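Local coordinates for Lmo0740 protein (Listeria monocytogenes, PDB 4RFA), which probably regulates transcription as an activator of the Crp family, pairing a cyclic nucleotide-binding-type domain with a C-terminal helix-turn-helix domain, at residues Glu208-Lys213 with Tyr217-Asp222. Residues are numbered along the deposited sequence; the frame is centred on the assembly and turned at random.
Sequences EFLINK and YRIDKD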
loop_
_atom_site.group_PDB
_atom_site.type_symbol
_atom_site.label_atom_id
_atom_site.label_comp_id
_atom_site.label_asym_id
_atom_site.label_seq_id
_atom_site.Cartn_x
_atom_site.Cartn_y
_atom_site.Cartn_z
ATOM N N GLU A 208 -30.677 -1.525 -7.366
ATOM C CA GLU A 208 -30.932 -1.849 -5.964
ATOM C C GLU A 208 -29.688 -2.049 -5.147
ATOM O O GLU A 208 -29.742 -2.625 -4.078
ATOM C CB GLU A 208 -31.893 -3.012 -5.821
ATOM C CG GLU A 208 -33.183 -2.753 -6.591
ATOM C CD GLU A 208 -34.324 -3.680 -6.248
ATOM O OE1 GLU A 208 -34.296 -4.295 -5.170
ATOM O OE2 GLU A 208 -35.270 -3.763 -7.061
ATOM N N PHE A 209 -28.563 -1.513 -5.607
ATOM C CA PHE A 209 -27.355 -1.468 -4.775
ATOM C C PHE A 209 -27.478 -0.403 -3.693
ATOM O O PHE A 209 -27.160 -0.613 -2.511
ATOM C CB PHE A 209 -26.146 -1.163 -5.647
ATOM C CG PHE A 209 -24.833 -1.271 -4.920
ATOM C CD1 PHE A 209 -24.278 -2.510 -4.650
ATOM C CD2 PHE A 209 -24.143 -0.137 -4.530
ATOM C CE1 PHE A 209 -23.059 -2.616 -4.013
ATOM C CE2 PHE A 209 -22.920 -0.236 -3.867
ATOM C CZ PHE A 209 -22.376 -1.476 -3.606
ATOM N N LEU A 210 -27.946 0.749 -4.128
ATOM C CA LEU A 210 -28.091 1.937 -3.297
ATOM C C LEU A 210 -29.580 2.180 -3.043
ATOM O O LEU A 210 -30.372 2.145 -3.972
ATOM C CB LEU A 210 -27.534 3.102 -4.116
ATOM C CG LEU A 210 -26.461 4.028 -3.578
ATOM C CD1 LEU A 210 -25.470 3.313 -2.690
ATOM C CD2 LEU A 210 -25.825 4.695 -4.759
ATOM N N ILE A 211 -29.954 2.466 -1.804
ATOM C CA ILE A 211 -31.334 2.742 -1.498
ATOM C C ILE A 211 -31.783 4.082 -2.057
ATOM O O ILE A 211 -32.919 4.196 -2.539
ATOM C CB ILE A 211 -31.601 2.769 0.009
ATOM C CG1 ILE A 211 -31.134 1.463 0.689
ATOM C CG2 ILE A 211 -33.066 3.054 0.258
ATOM C CD1 ILE A 211 -31.732 0.173 0.151
ATOM N N ASN A 212 -30.925 5.101 -1.939
ATOM C CA ASN A 212 -31.190 6.429 -2.500
ATOM C C ASN A 212 -29.977 7.030 -3.192
ATOM O O ASN A 212 -28.872 6.741 -2.835
ATOM C CB ASN A 212 -31.619 7.404 -1.385
ATOM C CG ASN A 212 -32.518 8.535 -1.901
ATOM O OD1 ASN A 212 -32.915 8.553 -3.071
ATOM N ND2 ASN A 212 -32.874 9.455 -1.022
ATOM N N LYS A 213 -30.218 7.919 -4.135
ATOM C CA LYS A 213 -29.199 8.643 -4.856
ATOM C C LYS A 213 -28.524 9.752 -4.024
ATOM O O LYS A 213 -27.522 10.290 -4.417
ATOM C CB LYS A 213 -29.844 9.287 -6.074
ATOM C CG LYS A 213 -28.827 9.766 -7.071
ATOM C CD LYS A 213 -29.476 10.551 -8.183
ATOM C CE LYS A 213 -28.383 11.342 -8.889
ATOM N NZ LYS A 213 -28.546 11.216 -10.350
ATOM N N TYR A 217 -25.005 7.951 1.878
ATOM C CA TYR A 217 -25.311 6.797 1.059
ATOM C C TYR A 217 -25.670 5.604 1.926
ATOM O O TYR A 217 -24.990 5.291 2.914
ATOM C CB TYR A 217 -24.129 6.486 0.152
ATOM C CG TYR A 217 -23.870 7.635 -0.774
ATOM C CD1 TYR A 217 -24.861 8.061 -1.643
ATOM C CD2 TYR A 217 -22.692 8.358 -0.726
ATOM C CE1 TYR A 217 -24.668 9.135 -2.480
ATOM C CE2 TYR A 217 -22.494 9.454 -1.577
ATOM C CZ TYR A 217 -23.493 9.826 -2.445
ATOM O OH TYR A 217 -23.352 10.888 -3.299
ATOM N N ARG A 218 -26.761 4.950 1.536
ATOM C CA ARG A 218 -27.267 3.771 2.212
ATOM C C ARG A 218 -27.184 2.631 1.215
ATOM O O ARG A 218 -27.739 2.709 0.138
ATOM C CB ARG A 218 -28.719 3.993 2.620
ATOM C CG ARG A 218 -28.906 5.102 3.628
ATOM C CD ARG A 218 -30.366 5.531 3.767
ATOM N NE ARG A 218 -30.527 6.381 4.952
ATOM C CZ ARG A 218 -30.878 5.971 6.177
ATOM N NH1 ARG A 218 -31.165 4.694 6.441
ATOM N NH2 ARG A 218 -30.962 6.864 7.160
ATOM N N ILE A 219 -26.481 1.577 1.590
ATOM C CA ILE A 219 -26.145 0.523 0.678
ATOM C C ILE A 219 -26.920 -0.681 1.130
ATOM O O ILE A 219 -26.915 -1.003 2.317
ATOM C CB ILE A 219 -24.641 0.196 0.702
ATOM C CG1 ILE A 219 -23.829 1.373 0.171
ATOM C CG2 ILE A 219 -24.340 -1.031 -0.147
ATOM C CD1 ILE A 219 -22.428 1.402 0.754
ATOM N N ASP A 220 -27.583 -1.331 0.176
ATOM C CA ASP A 220 -28.395 -2.511 0.470
ATOM C C ASP A 220 -27.514 -3.605 0.998
ATOM O O ASP A 220 -26.694 -4.161 0.258
ATOM C CB ASP A 220 -29.106 -3.026 -0.771
ATOM C CG ASP A 220 -30.274 -3.896 -0.433
ATOM O OD1 ASP A 220 -30.192 -4.685 0.546
ATOM O OD2 ASP A 220 -31.294 -3.748 -1.139
ATOM N N LYS A 221 -27.693 -3.901 2.280
ATOM C CA LYS A 221 -26.937 -4.945 2.951
ATOM C C LYS A 221 -26.815 -6.207 2.085
ATOM O O LYS A 221 -25.694 -6.704 1.889
ATOM C CB LYS A 221 -27.583 -5.285 4.293
ATOM C CG LYS A 221 -26.864 -6.386 5.044
ATOM C CD LYS A 221 -25.442 -5.970 5.382
ATOM C CE LYS A 221 -24.757 -6.984 6.280
ATOM N NZ LYS A 221 -23.309 -6.685 6.431
ATOM N N ASP A 222 -27.945 -6.701 1.552
ATOM C CA ASP A 222 -27.925 -7.877 0.659
ATOM C C ASP A 222 -26.811 -7.734 -0.367
ATOM O O ASP A 222 -25.830 -8.496 -0.340
ATOM C CB ASP A 222 -29.235 -8.068 -0.128
ATOM C CG ASP A 222 -30.447 -8.160 0.746
ATOM O OD1 ASP A 222 -30.299 -8.286 1.980
ATOM O OD2 ASP A 222 -31.560 -8.090 0.177
HETATM O O HOH W 1 -25.655 12.014 -4.093
#
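Phe209 and Ile219 run alongside each other, the CG2 methyl of Ile219 lying over one ring face nearer its border than its middle, 4.2 Å from the centroid. The ring stands there because its CG is anti to the backbone N (chi1 -173°); Tyr155 meets it edge-to-face, and Leu158 of helix 150-165 adds to the same core. The other branch of Ile219, CG1, packs 3.8 Å from CD1 of Leu210, which also touches Leu201 of helix 194-206.

Beside this apolar patch the backbones meet in a single antiparallel bridge, Leu210 facing Ile219 as a non-hydrogen-bonded pair. Asp220 N donates to Phe209 O at 2.8 Å and Ile211 N to Arg218 O at 3.0 Å, both at 170°. Each carbonyl also receives a longer CA-H contact, from Ile219 and Leu210 respectively.

On the more exposed side Ile211 points toward the strand and lays CG1 4.0 Å from CB of Arg218, whose extended chain carries its guanidinium to a salt bridge with Glu174. Asp220 folds its CB against Glu208 O, carbonyl of the positive-phi residue in the Schellman motif closing helix 194-206. At the far edge the ring of Tyr217 meets Lys213 O in its plane, CE1 to O 3.6 Å, and one water links that carbonyl (2.6 Å) to Tyr217 OH.

This is consistent with the wing of a Crp-type winged helix-turn-helix domain, strand 218-220 pairing with 174-176 on its other edge. Two straight backbone bonds set the register beside a buried apolar patch; Asp220 OD2, 5.1 Å from Glu208 OE1, probably feels mild like-charge repulsion.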